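Local atomic coordinates of hypothetical protein (Rhodococcus sp., PDB entry 2OV9), a protein that probably hydrolyses medium- and long-chain fatty acyl-CoA thioesters to the free fatty acid and coenzyme A, as a hotdog-fold member of the THEM4/THEM5 thioesterase family. Residues L104-V112 / V141-G149; G153-R164 / Q198-D209. All coordinates share one frame; numbering follows the deposited sequence. Where two conformers were deposited one is given.

Contact 1: L104-V112 / V141-G149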
ATOM      1  N   LEU B 104       0.743 -16.619   0.797  1.00 34.64           N
ATOM      2  CA  LEU B 104       1.932 -17.095   0.083  1.00 35.25           C
ATOM      3  C   LEU B 104       2.359 -18.488   0.522  1.00 35.44           C
ATOM      4  O   LEU B 104       2.278 -18.832   1.717  1.00 34.95           O
ATOM      5  CB  LEU B 104       3.112 -16.131   0.269  1.00 34.52           C
ATOM      6  CG  LEU B 104       2.895 -14.698  -0.185  1.00 36.91           C
ATOM      7  CD1 LEU B 104       3.986 -13.785   0.456  1.00 35.76           C
ATOM      8  CD2 LEU B 104       2.880 -14.630  -1.711  1.00 34.41           C
ATOM      9  N   GLU B 105       2.819 -19.278  -0.451  1.00 34.94           N
ATOM     10  CA  GLU B 105       3.408 -20.567  -0.129  1.00 35.48           C
ATOM     11  C   GLU B 105       4.845 -20.656  -0.600  1.00 34.62           C
ATOM     12  O   GLU B 105       5.240 -19.976  -1.540  1.00 32.92           O
ATOM     13  CB  GLU B 105       2.568 -21.722  -0.665  1.00 36.65           C
ATOM     14  CG  GLU B 105       2.433 -21.751  -2.141  1.00 40.23           C
ATOM     15  CD  GLU B 105       1.372 -22.756  -2.604  1.00 46.36           C
ATOM     16  OE1 GLU B 105       0.920 -23.613  -1.800  1.00 49.02           O
ATOM     17  OE2 GLU B 105       0.976 -22.675  -3.782  1.00 49.63           O
ATOM     18  N   GLY B 106       5.637 -21.463   0.102  1.00 34.37           N
ATOM     19  CA  GLY B 106       6.999 -21.743  -0.337  1.00 34.76           C
ATOM     20  C   GLY B 106       7.032 -23.012  -1.172  1.00 35.33           C
ATOM     21  O   GLY B 106       6.368 -24.006  -0.839  1.00 34.48           O
ATOM     22  N   LEU B 107       7.802 -22.977  -2.259  1.00 35.64           N
ATOM     23  CA  LEU B 107       7.930 -24.133  -3.137  1.00 37.04           C
ATOM     24  C   LEU B 107       9.334 -24.761  -3.036  1.00 36.95           C
ATOM     25  O   LEU B 107      10.281 -24.122  -2.539  1.00 37.01           O
ATOM     26  CB  LEU B 107       7.587 -23.757  -4.584  1.00 37.76           C
ATOM     27  CG  LEU B 107       6.323 -22.946  -4.873  1.00 39.66           C
ATOM     28  CD1 LEU B 107       6.242 -22.662  -6.391  1.00 42.61           C
ATOM     29  CD2 LEU B 107       5.053 -23.687  -4.384  1.00 42.37           C
ATOM     30  N   SER B 108       9.455 -26.003  -3.510  1.00 37.10           N
ATOM     31  CA  SER B 108      10.681 -26.814  -3.349  1.00 37.66           C
ATOM     32  C   SER B 108      11.927 -26.189  -3.971  1.00 37.45           C
ATOM     33  O   SER B 108      13.038 -26.391  -3.483  1.00 38.03           O
ATOM     34  CB  SER B 108      10.477 -28.239  -3.906  1.00 37.51           C
ATOM     35  OG  SER B 108       9.847 -28.198  -5.189  1.00 39.26           O
ATOM     36  N   ASP B 109      11.739 -25.414  -5.032  1.00 37.63           N
ATOM     37  CA  ASP B 109      12.862 -24.834  -5.764  1.00 37.55           C
ATOM     38  C   ASP B 109      13.402 -23.532  -5.152  1.00 37.49           C
ATOM     39  O   ASP B 109      14.334 -22.927  -5.687  1.00 37.68           O
ATOM     40  CB  ASP B 109      12.467 -24.614  -7.226  1.00 38.36           C
ATOM     41  CG  ASP B 109      11.380 -23.553  -7.400  1.00 39.86           C
ATOM     42  OD1 ASP B 109      10.880 -22.960  -6.416  1.00 42.24           O
ATOM     43  OD2 ASP B 109      11.022 -23.289  -8.556  1.00 44.85           O
ATOM     44  N   GLY B 110      12.816 -23.107  -4.037  1.00 36.85           N
ATOM     45  CA  GLY B 110      13.214 -21.863  -3.371  1.00 36.58           C
ATOM     46  C   GLY B 110      12.273 -20.706  -3.664  1.00 36.60           C
ATOM     47  O   GLY B 110      12.321 -19.676  -2.998  1.00 36.64           O
ATOM     48  N   SER B 111      11.421 -20.844  -4.675  1.00 37.32           N
ATOM     49  CA  SER B 111      10.501 -19.750  -4.970  1.00 37.19           C
ATOM     50  C   SER B 111       9.365 -19.713  -3.932  1.00 37.42           C
ATOM     51  O   SER B 111       9.109 -20.706  -3.218  1.00 37.04           O
ATOM     52  CB  SER B 111       9.976 -19.818  -6.413  1.00 37.76           C
ATOM     53  OG  SER B 111       9.172 -20.962  -6.648  1.00 38.80           O
ATOM     54  N   VAL B 112       8.716 -18.558  -3.859  1.00 36.27           N
ATOM     55  CA  VAL B 112       7.540 -18.300  -3.042  1.00 36.79           C
ATOM     56  C   VAL B 112       6.466 -17.864  -4.042  1.00 36.39           C
ATOM     57  O   VAL B 112       6.776 -17.186  -5.025  1.00 36.49           O
ATOM     58  CB  VAL B 112       7.892 -17.181  -2.013  1.00 37.54           C
ATOM     59  CG1 VAL B 112       6.703 -16.359  -1.585  1.00 41.62           C
ATOM     60  CG2 VAL B 112       8.643 -17.790  -0.806  1.00 36.14           C
ATOM     61  N   VAL B 141       6.905  -9.741  -1.186  1.00 33.82           N
ATOM     62  CA  VAL B 141       7.206 -11.080  -1.685  1.00 34.59           C
ATOM     63  C   VAL B 141       8.699 -11.406  -1.693  1.00 34.61           C
ATOM     64  O   VAL B 141       9.078 -12.538  -1.360  1.00 33.97           O
ATOM     65  CB  VAL B 141       6.598 -11.313  -3.091  1.00 34.60           C
ATOM     66  CG1 VAL B 141       6.942 -12.702  -3.586  1.00 36.95           C
ATOM     67  CG2 VAL B 141       5.092 -11.188  -2.981  1.00 35.21           C
ATOM     68  N   LEU B 142       9.539 -10.439  -2.096  1.00 34.41           N
ATOM     69  CA  LEU B 142      11.002 -10.646  -2.066  1.00 34.26           C
ATOM     70  C   LEU B 142      11.487 -10.902  -0.639  1.00 34.38           C
ATOM     71  O   LEU B 142      12.351 -11.750  -0.420  1.00 34.00           O
ATOM     72  CB  LEU B 142      11.782  -9.443  -2.660  1.00 34.46           C
ATOM     73  CG  LEU B 142      11.508  -9.078  -4.130  1.00 33.86           C
ATOM     74  CD1 LEU B 142      12.493  -8.016  -4.583  1.00 34.12           C
ATOM     75  CD2 LEU B 142      11.603 -10.316  -4.999  1.00 31.81           C
ATOM     76  N   GLY B 143      10.931 -10.167   0.323  1.00 34.02           N
ATOM     77  CA  GLY B 143      11.225 -10.421   1.748  1.00 33.82           C
ATOM     78  C   GLY B 143      10.879 -11.831   2.188  1.00 33.82           C
ATOM     79  O   GLY B 143      11.626 -12.481   2.915  1.00 33.91           O
ATOM     80  N   VAL B 144       9.724 -12.307   1.750  1.00 33.43           N
ATOM     81  CA  VAL B 144       9.284 -13.638   2.091  1.00 32.97           C
ATOM     82  C   VAL B 144      10.149 -14.670   1.382  1.00 33.42           C
ATOM     83  O   VAL B 144      10.495 -15.694   1.975  1.00 33.32           O
ATOM     84  CB  VAL B 144       7.796 -13.842   1.722  1.00 33.17           C
ATOM     85  CG1 VAL B 144       7.358 -15.269   2.001  1.00 31.99           C
ATOM     86  CG2 VAL B 144       6.915 -12.860   2.493  1.00 32.32           C
ATOM     87  N   ALA B 145      10.480 -14.421   0.110  1.00 32.70           N
ATOM     88  CA  ALA B 145      11.369 -15.325  -0.637  1.00 32.75           C
ATOM     89  C   ALA B 145      12.712 -15.428   0.047  1.00 32.36           C
ATOM     90  O   ALA B 145      13.295 -16.504   0.139  1.00 32.99           O
ATOM     91  CB  ALA B 145      11.532 -14.885  -2.076  1.00 30.98           C
ATOM     92  N   ASN B 146      13.219 -14.317   0.557  1.00 33.55           N
ATOM     93  CA  ASN B 146      14.443 -14.393   1.328  1.00 33.82           C
ATOM     94  C   ASN B 146      14.315 -15.229   2.602  1.00 34.44           C
ATOM     95  O   ASN B 146      15.223 -15.997   2.918  1.00 35.46           O
ATOM     96  CB  ASN B 146      14.969 -12.990   1.667  1.00 34.61           C
ATOM     97  CG  ASN B 146      15.491 -12.242   0.443  1.00 34.60           C
ATOM     98  OD1 ASN B 146      15.827 -12.846  -0.563  1.00 34.29           O
ATOM     99  ND2 ASN B 146      15.612 -10.922   0.557  1.00 36.14           N
ATOM    100  N   ALA B 147      13.222 -15.068   3.352  1.00 34.76           N
ATOM    101  CA  ALA B 147      13.003 -15.897   4.553  1.00 35.01           C
ATOM    102  C   ALA B 147      12.994 -17.380   4.181  1.00 35.04           C
ATOM    103  O   ALA B 147      13.651 -18.195   4.820  1.00 35.56           O
ATOM    104  CB  ALA B 147      11.692 -15.530   5.243  1.00 35.62           C
ATOM    105  N   TRP B 148      12.245 -17.710   3.136  1.00 34.13           N
ATOM    106  CA  TRP B 148      12.062 -19.080   2.681  1.00 34.00           C
ATOM    107  C   TRP B 148      13.359 -19.678   2.154  1.00 34.51           C
ATOM    108  O   TRP B 148      13.574 -20.910   2.193  1.00 34.66           O
ATOM    109  CB  TRP B 148      10.951 -19.116   1.626  1.00 33.36           C
ATOM    110  CG  TRP B 148      10.674 -20.455   0.988  1.00 34.62           C
ATOM    111  CD1 TRP B 148      10.850 -20.784  -0.338  1.00 34.83           C
ATOM    112  CD2 TRP B 148      10.122 -21.632   1.620  1.00 34.53           C
ATOM    113  NE1 TRP B 148      10.449 -22.090  -0.563  1.00 32.71           N
ATOM    114  CE2 TRP B 148      10.009 -22.635   0.617  1.00 32.14           C
ATOM    115  CE3 TRP B 148       9.739 -21.946   2.933  1.00 32.89           C
ATOM    116  CZ2 TRP B 148       9.512 -23.913   0.888  1.00 34.33           C
ATOM    117  CZ3 TRP B 148       9.242 -23.229   3.203  1.00 33.79           C
ATOM    118  CH2 TRP B 148       9.137 -24.196   2.183  1.00 33.91           C
ATOM    119  N   GLY B 149      14.238 -18.809   1.675  1.00 35.84           N
ATOM    120  CA  GLY B 149      15.571 -19.223   1.247  1.00 36.64           C
ATOM    121  C   GLY B 149      16.563 -19.247   2.405  1.00 38.02           C
ATOM    122  O   GLY B 149      17.740 -19.460   2.193  1.00 37.89           O
TER
HETATM  123  O   HOH W   1      14.125 -17.916  -2.155  1.00 31.63           O
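The C-terminal end of the long central helix of a hotdog fold, 131-148, meets the turn of a beta hairpin here, and Trp148 on the last helical turn makes the largest single share of the contact with 104-112. With CG anti to the backbone N (chi1 177°), its indole is laid across the hairpin end. Gly106 lies over one face: its CA is 3.5 Å from the centroid of the five-membered ring and 22° off the normal, a CH-pi contact. A beta carbon on Gly106 would collide with CE2 of the ring, so glycine fits this close approach. At the ring edge, Trp148 NE1 donates to Leu107 O (2.8 Å, N-H...O 152°), which lies practically in the indole plane. Leu107 O also accepts from Gly110 N, closing the type I turn 107-110, and its two donors come from opposite faces of the carbonyl plane. Asp109 OD1 accepts from Ser111 N, making an Asx turn, and also from Ser111 OG, on its syn lone pair. Farther back along the helix the contact is apolar. Val112 divides its branches, CG2 against Trp148 CB (3.6 Å) and CG1 against Val144 CG1 (3.8 Å), while Leu104 CD1 reaches Val144 CG2 at 3.7 Å. One water donates to Gly110 O and, at 2.8 Å, to Ala145 O, linking the turn to the helix. Leu18 packs on Val112, Val144 and Trp148, Phe9 also touches the indole, and on other sides of the helix Leu142 and Asn146 meet strands 185-194 and 199-208.

Contact 2: G153-R164 / Q198-D209; sequences GMTAQLSTRYHR and QVCVSVEGLFVD
Strands 154-162 and 201-208 run antiparallel, their axes 4.6 Å apart at closest and their directions 144° apart, with paired backbone bonds such as Arg161 N to Ser202 O (2.9 Å) and Ser202 N to Arg161 O. A classic beta bulge interrupts the register: Ala156 and Gln157 both face Leu206, whose O takes a bond from Ala156 N and a weak one from Gln157 N. Thr155, Leu158, Tyr162, Val201, Val203 and Phe207 share one face. There Leu158 CG meets Val203 CG2 at 3.6 Å, and Val201 CG1 sits over the Tyr162 ring, 4.1 Å from its centroid, a CH-pi contact; Tyr162 OH bonds to Gly131 O. This is the face of the hotdog sheet that packs on helix 131-148, whereas residues 157-161 pair antiparallel with a strand of the second subunit, carrying the sheet across the dimer interface. Where the pairing ends, His163 NE2 and Ser202 OG form a nearly straight hydrogen bond (2.7 Å, 176°). Ser202 OG, set between its backbone N and carbonyl carbon (chi1 64°), approaches near the imidazole plane. A leucine in place of His163 would probably leave Ser202 OG without this partner and free to turn. Cys200 O accepts from both His163 N and Arg164 N, and the Arg164 guanidinium crosses the Gln198 side chain obliquely, with one face toward its amide group.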
ATOM      1  N   GLY B 153      17.782  -9.960   5.058  1.00 46.51           N
ATOM      2  CA  GLY B 153      18.493  -8.731   4.735  1.00 46.67           C
ATOM      3  C   GLY B 153      17.588  -7.526   4.716  1.00 46.98           C
ATOM      4  O   GLY B 153      16.410  -7.647   4.364  1.00 47.07           O
HETATM    5  N   MSE B 154      18.137  -6.381   5.136  1.00 47.41           N
HETATM    6  CA  MSE B 154      17.504  -5.061   5.012  0.50 47.80           C
HETATM    7  C   MSE B 154      17.395  -4.692   3.546  1.00 46.82           C
HETATM    8  O   MSE B 154      18.340  -4.926   2.793  1.00 46.97           O
HETATM    9  CB  MSE B 154      18.395  -3.997   5.655  0.50 47.41           C
HETATM   10  CG  MSE B 154      18.134  -3.680   7.094  0.50 48.52           C
HETATM   11 SE   MSE B 154      19.137  -2.062   7.524  0.50 50.84          SE
HETATM   12  CE  MSE B 154      17.944  -0.729   6.735  0.50 49.74           C
ATOM     13  N   THR B 155      16.287  -4.086   3.135  1.00 45.90           N
ATOM     14  CA  THR B 155      16.151  -3.685   1.738  1.00 44.61           C
ATOM     15  C   THR B 155      17.140  -2.552   1.459  1.00 43.36           C
ATOM     16  O   THR B 155      17.250  -1.609   2.249  1.00 42.28           O
ATOM     17  CB  THR B 155      14.704  -3.267   1.384  1.00 44.88           C
ATOM     18  OG1 THR B 155      13.782  -4.257   1.860  1.00 46.83           O
ATOM     19  CG2 THR B 155      14.523  -3.150  -0.130  1.00 45.52           C
ATOM     20  N   ALA B 156      17.884  -2.678   0.363  1.00 41.94           N
ATOM     21  CA  ALA B 156      18.828  -1.632  -0.069  1.00 40.28           C
ATOM     22  C   ALA B 156      18.377  -0.902  -1.353  1.00 39.46           C
ATOM     23  O   ALA B 156      18.490   0.328  -1.447  1.00 39.83           O
ATOM     24  CB  ALA B 156      20.215  -2.222  -0.257  1.00 40.32           C
ATOM     25  N   GLN B 157      17.898  -1.669  -2.336  1.00 38.78           N
ATOM     26  CA  GLN B 157      17.449  -1.118  -3.615  0.50 38.58           C
ATOM     27  C   GLN B 157      16.398  -2.017  -4.237  1.00 38.72           C
ATOM     28  O   GLN B 157      16.496  -3.241  -4.172  1.00 38.78           O
ATOM     29  CB  GLN B 157      18.602  -0.939  -4.612  0.50 38.55           C
ATOM     30  CG  GLN B 157      18.335   0.171  -5.636  0.50 38.94           C
ATOM     31  CD  GLN B 157      18.878  -0.116  -7.024  0.50 39.77           C
ATOM     32  OE1 GLN B 157      20.087  -0.090  -7.256  0.50 40.32           O
ATOM     33  NE2 GLN B 157      17.976  -0.354  -7.968  0.50 39.78           N
ATOM     34  N   LEU B 158      15.384  -1.404  -4.834  1.00 38.06           N
ATOM     35  CA  LEU B 158      14.347  -2.154  -5.519  1.00 39.40           C
ATOM     36  C   LEU B 158      14.288  -1.535  -6.906  1.00 38.50           C
ATOM     37  O   LEU B 158      14.236  -0.311  -7.030  1.00 38.37           O
ATOM     38  CB  LEU B 158      13.017  -1.982  -4.775  1.00 39.07           C
ATOM     39  CG  LEU B 158      11.838  -2.921  -4.965  1.00 42.66           C
ATOM     40  CD1 LEU B 158      12.041  -4.197  -4.142  1.00 44.68           C
ATOM     41  CD2 LEU B 158      10.528  -2.181  -4.562  1.00 41.77           C
ATOM     42  N   SER B 159      14.350  -2.362  -7.941  1.00 37.89           N
ATOM     43  CA  SER B 159      14.169  -1.890  -9.312  1.00 37.41           C
ATOM     44  C   SER B 159      12.974  -2.567  -9.923  1.00 36.79           C
ATOM     45  O   SER B 159      13.046  -3.756 -10.214  1.00 36.19           O
ATOM     46  CB  SER B 159      15.391  -2.212 -10.148  1.00 37.75           C
ATOM     47  OG  SER B 159      16.526  -1.629  -9.534  1.00 40.77           O
ATOM     48  N   THR B 160      11.892  -1.813 -10.131  1.00 35.33           N
ATOM     49  CA  THR B 160      10.649  -2.390 -10.641  1.00 34.92           C
ATOM     50  C   THR B 160      10.401  -1.948 -12.065  1.00 34.52           C
ATOM     51  O   THR B 160      10.477  -0.764 -12.372  1.00 34.25           O
ATOM     52  CB  THR B 160       9.456  -1.993  -9.733  1.00 35.07           C
ATOM     53  OG1 THR B 160       9.865  -2.109  -8.359  1.00 36.84           O
ATOM     54  CG2 THR B 160       8.252  -2.892  -9.980  1.00 35.05           C
ATOM     55  N   ARG B 161      10.107  -2.915 -12.932  1.00 34.15           N
ATOM     56  CA  ARG B 161       9.876  -2.665 -14.346  1.00 34.12           C
ATOM     57  C   ARG B 161       8.442  -3.049 -14.694  1.00 33.98           C
ATOM     58  O   ARG B 161       7.958  -4.091 -14.267  1.00 33.57           O
ATOM     59  CB  ARG B 161      10.877  -3.480 -15.196  1.00 33.84           C
ATOM     60  CG  ARG B 161      12.309  -2.925 -15.162  1.00 35.64           C
ATOM     61  CD  ARG B 161      13.215  -3.470 -16.300  1.00 36.08           C
ATOM     62  NE  ARG B 161      12.682  -3.189 -17.638  1.00 40.06           N
ATOM     63  CZ  ARG B 161      12.560  -4.082 -18.620  1.00 42.82           C
ATOM     64  NH1 ARG B 161      12.968  -5.348 -18.465  1.00 40.89           N
ATOM     65  NH2 ARG B 161      12.049  -3.691 -19.786  1.00 45.13           N
ATOM     66  N   TYR B 162       7.787  -2.211 -15.492  1.00 33.43           N
ATOM     67  CA  TYR B 162       6.387  -2.361 -15.808  1.00 33.42           C
ATOM     68  C   TYR B 162       6.232  -2.677 -17.282  1.00 34.14           C
ATOM     69  O   TYR B 162       6.579  -1.861 -18.136  1.00 33.79           O
ATOM     70  CB  TYR B 162       5.636  -1.067 -15.436  1.00 33.33           C
ATOM     71  CG  TYR B 162       5.692  -0.795 -13.949  1.00 34.46           C
ATOM     72  CD1 TYR B 162       4.662  -1.220 -13.102  1.00 34.82           C
ATOM     73  CD2 TYR B 162       6.787  -0.150 -13.381  1.00 33.55           C
ATOM     74  CE1 TYR B 162       4.733  -0.983 -11.715  1.00 35.61           C
ATOM     75  CE2 TYR B 162       6.865   0.075 -12.002  1.00 35.37           C
ATOM     76  CZ  TYR B 162       5.820  -0.333 -11.186  1.00 36.14           C
ATOM     77  OH  TYR B 162       5.901  -0.110  -9.827  1.00 36.86           O
ATOM     78  N   HIS B 163       5.679  -3.845 -17.563  1.00 34.50           N
ATOM     79  CA  HIS B 163       5.679  -4.406 -18.905  1.00 35.82           C
ATOM     80  C   HIS B 163       4.324  -4.315 -19.584  1.00 36.53           C
ATOM     81  O   HIS B 163       4.242  -4.011 -20.774  1.00 36.10           O
ATOM     82  CB  HIS B 163       6.134  -5.872 -18.833  1.00 35.66           C
ATOM     83  CG  HIS B 163       7.436  -6.064 -18.113  1.00 36.99           C
ATOM     84  ND1 HIS B 163       8.657  -5.904 -18.736  1.00 39.32           N
ATOM     85  CD2 HIS B 163       7.712  -6.363 -16.822  1.00 35.35           C
ATOM     86  CE1 HIS B 163       9.627  -6.107 -17.859  1.00 39.89           C
ATOM     87  NE2 HIS B 163       9.084  -6.400 -16.694  1.00 37.50           N
ATOM     88  N   ARG B 164       3.268  -4.637 -18.828  1.00 36.91           N
ATOM     89  CA  ARG B 164       1.902  -4.712 -19.340  1.00 37.94           C
ATOM     90  C   ARG B 164       0.989  -4.209 -18.221  1.00 37.80           C
ATOM     91  O   ARG B 164       1.321  -4.365 -17.042  1.00 35.86           O
ATOM     92  CB  ARG B 164       1.522  -6.162 -19.654  1.00 37.74           C
ATOM     93  CG  ARG B 164       2.478  -6.897 -20.566  1.00 39.11           C
ATOM     94  CD  ARG B 164       2.082  -8.355 -20.747  1.00 40.29           C
ATOM     95  NE  ARG B 164       0.765  -8.511 -21.366  1.00 43.59           N
ATOM     96  CZ  ARG B 164       0.512  -8.403 -22.678  1.00 46.43           C
ATOM     97  NH1 ARG B 164       1.482  -8.139 -23.551  1.00 48.25           N
ATOM     98  NH2 ARG B 164      -0.723  -8.572 -23.129  1.00 45.77           N
ATOM     99  N   GLN B 198       1.543 -14.124 -18.727  1.00 32.50           N
ATOM    100  CA  GLN B 198       2.302 -12.969 -19.198  1.00 32.65           C
ATOM    101  C   GLN B 198       2.728 -12.087 -18.031  1.00 32.42           C
ATOM    102  O   GLN B 198       1.942 -11.870 -17.101  1.00 32.15           O
ATOM    103  CB  GLN B 198       1.507 -12.185 -20.238  1.00 32.64           C
ATOM    104  CG  GLN B 198       1.134 -13.052 -21.440  1.00 34.51           C
ATOM    105  CD  GLN B 198       0.693 -12.222 -22.619  1.00 41.71           C
ATOM    106  OE1 GLN B 198      -0.496 -12.169 -22.935  1.00 43.45           O
ATOM    107  NE2 GLN B 198       1.645 -11.559 -23.273  1.00 41.89           N
ATOM    108  N   VAL B 199       3.956 -11.576 -18.074  1.00 32.71           N
ATOM    109  CA  VAL B 199       4.460 -10.729 -16.992  1.00 34.09           C
ATOM    110  C   VAL B 199       3.915  -9.298 -17.101  1.00 34.24           C
ATOM    111  O   VAL B 199       3.947  -8.683 -18.186  1.00 34.36           O
ATOM    112  CB  VAL B 199       5.993 -10.635 -17.031  1.00 35.29           C
ATOM    113  CG1 VAL B 199       6.510  -9.758 -15.875  1.00 34.62           C
ATOM    114  CG2 VAL B 199       6.623 -12.023 -16.964  1.00 37.07           C
ATOM    115  N   CYS B 200       3.397  -8.783 -15.989  1.00 34.30           N
ATOM    116  CA  CYS B 200       2.893  -7.424 -15.893  1.00 34.35           C
ATOM    117  C   CYS B 200       3.952  -6.521 -15.280  1.00 34.16           C
ATOM    118  O   CYS B 200       4.264  -5.451 -15.824  1.00 34.33           O
ATOM    119  CB  CYS B 200       1.644  -7.402 -15.007  1.00 34.30           C
ATOM    120  SG  CYS B 200       0.290  -8.231 -15.786  1.00 38.82           S
ATOM    121  N   VAL B 201       4.484  -6.951 -14.141  1.00 33.54           N
ATOM    122  CA  VAL B 201       5.516  -6.202 -13.422  1.00 33.59           C
ATOM    123  C   VAL B 201       6.603  -7.168 -13.001  1.00 34.29           C
ATOM    124  O   VAL B 201       6.331  -8.319 -12.643  1.00 33.40           O
ATOM    125  CB  VAL B 201       4.965  -5.549 -12.141  1.00 34.60           C
ATOM    126  CG1 VAL B 201       6.007  -4.531 -11.537  1.00 31.94           C
ATOM    127  CG2 VAL B 201       3.680  -4.829 -12.444  1.00 36.22           C
ATOM    128  N   SER B 202       7.852  -6.710 -13.004  1.00 34.40           N
ATOM    129  CA  SER B 202       8.924  -7.542 -12.517  1.00 34.06           C
ATOM    130  C   SER B 202       9.777  -6.677 -11.605  1.00 34.75           C
ATOM    131  O   SER B 202       9.713  -5.469 -11.665  1.00 34.43           O
ATOM    132  CB  SER B 202       9.741  -8.118 -13.690  1.00 34.81           C
ATOM    133  OG  SER B 202      10.412  -7.105 -14.443  1.00 35.10           O
ATOM    134  N   VAL B 203      10.556  -7.316 -10.755  1.00 34.90           N
ATOM    135  CA  VAL B 203      11.415  -6.609  -9.822  1.00 35.54           C
ATOM    136  C   VAL B 203      12.719  -7.355  -9.597  1.00 36.57           C
ATOM    137  O   VAL B 203      12.769  -8.590  -9.713  1.00 35.51           O
ATOM    138  CB  VAL B 203      10.702  -6.374  -8.464  1.00 35.73           C
ATOM    139  CG1 VAL B 203      10.407  -7.706  -7.760  1.00 35.61           C
ATOM    140  CG2 VAL B 203      11.541  -5.432  -7.557  1.00 33.49           C
ATOM    141  N   GLU B 204      13.770  -6.568  -9.375  1.00 37.15           N
ATOM    142  CA  GLU B 204      15.051  -7.026  -8.832  0.50 38.28           C
ATOM    143  C   GLU B 204      15.328  -6.226  -7.555  1.00 38.59           C
ATOM    144  O   GLU B 204      15.377  -4.979  -7.616  1.00 38.32           O
ATOM    145  CB  GLU B 204      16.195  -6.751  -9.819  0.50 38.31           C
ATOM    146  CG  GLU B 204      16.312  -7.697 -11.015  0.50 39.06           C
ATOM    147  CD  GLU B 204      17.431  -7.311 -11.994  0.50 39.31           C
ATOM    148  OE1 GLU B 204      18.386  -6.590 -11.602  0.50 40.33           O
ATOM    149  OE2 GLU B 204      17.355  -7.734 -13.172  0.50 40.65           O
ATOM    150  N   GLY B 205      15.528  -6.911  -6.429  1.00 38.88           N
ATOM    151  CA  GLY B 205      15.891  -6.235  -5.168  1.00 39.82           C
ATOM    152  C   GLY B 205      17.245  -6.672  -4.647  1.00 40.79           C
ATOM    153  O   GLY B 205      17.675  -7.816  -4.846  1.00 40.36           O
ATOM    154  N   LEU B 206      17.915  -5.738  -3.985  1.00 41.60           N
ATOM    155  CA  LEU B 206      19.199  -5.977  -3.362  1.00 42.43           C
ATOM    156  C   LEU B 206      19.003  -5.817  -1.874  1.00 43.00           C
ATOM    157  O   LEU B 206      18.342  -4.872  -1.417  1.00 42.91           O
ATOM    158  CB  LEU B 206      20.249  -4.991  -3.879  1.00 43.14           C
ATOM    159  CG  LEU B 206      20.533  -4.997  -5.390  1.00 44.53           C
ATOM    160  CD1 LEU B 206      21.465  -3.845  -5.777  1.00 46.24           C
ATOM    161  CD2 LEU B 206      21.120  -6.346  -5.854  1.00 46.94           C
ATOM    162  N   PHE B 207      19.567  -6.752  -1.116  1.00 43.33           N
ATOM    163  CA  PHE B 207      19.376  -6.786   0.323  1.00 43.89           C
ATOM    164  C   PHE B 207      20.730  -6.936   1.006  1.00 44.50           C
ATOM    165  O   PHE B 207      21.718  -7.315   0.371  1.00 44.18           O
ATOM    166  CB  PHE B 207      18.429  -7.928   0.712  1.00 44.03           C
ATOM    167  CG  PHE B 207      17.038  -7.793   0.143  1.00 43.92           C
ATOM    168  CD1 PHE B 207      16.009  -7.256   0.912  1.00 44.64           C
ATOM    169  CD2 PHE B 207      16.755  -8.204  -1.153  1.00 44.61           C
ATOM    170  CE1 PHE B 207      14.722  -7.123   0.397  1.00 44.42           C
ATOM    171  CE2 PHE B 207      15.457  -8.077  -1.695  1.00 43.03           C
ATOM    172  CZ  PHE B 207      14.441  -7.546  -0.922  1.00 44.37           C
ATOM    173  N   VAL B 208      20.774  -6.623   2.296  1.00 45.43           N
ATOM    174  CA  VAL B 208      22.015  -6.710   3.063  1.00 46.68           C
ATOM    175  C   VAL B 208      21.777  -7.438   4.388  1.00 47.73           C
ATOM    176  O   VAL B 208      21.064  -6.921   5.252  1.00 48.07           O
ATOM    177  CB  VAL B 208      22.617  -5.308   3.334  1.00 46.31           C
ATOM    178  CG1 VAL B 208      24.059  -5.408   3.880  1.00 46.31           C
ATOM    179  CG2 VAL B 208      22.585  -4.449   2.071  1.00 46.53           C
ATOM    180  N   ASP B 209      22.334  -8.650   4.495  1.00 48.83           N
ATOM    181  CA  ASP B 209      22.588  -9.395   5.763  1.00 50.23           C
ATOM    182  C   ASP B 209      22.383 -10.911   5.659  1.00 50.56           C
ATOM    183  O   ASP B 209      22.565 -11.645   6.640  1.00 51.06           O
ATOM    184  CB  ASP B 209      21.825  -8.829   6.968  1.00 50.52           C
ATOM    185  CG  ASP B 209      22.594  -7.750   7.675  1.00 52.45           C
ATOM    186  OD1 ASP B 209      23.817  -7.643   7.417  1.00 55.06           O
ATOM    187  OD2 ASP B 209      21.989  -7.009   8.485  1.00 53.95           O
TER
HETATM  188  O   HOH W   2      17.727  -3.615  -7.985  1.00 55.38           O

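How the contacts relate
Both segments of contact 1 precede those of contact 2 in the sequence, and the centres of the two contacts lie about 14 Å apart. Helix 131-148, which supplies one side of contact 1, is followed directly by strand 154-162 of contact 2, and each contact involves strands of one antiparallel sheet. They also touch: Leu142 CB packs on Phe207 CZ at 3.7 Å, and Leu142 CD1 on Val203 CG1 at 3.8 Å. The helix therefore presents one side to the 104-112 hairpin and another to strand 199-208, as expected of the central helix wrapped by a hotdog sheet. Contact 2 lies at the sheet edge continued by the second subunit, whereas contact 1 is buried within a single chain.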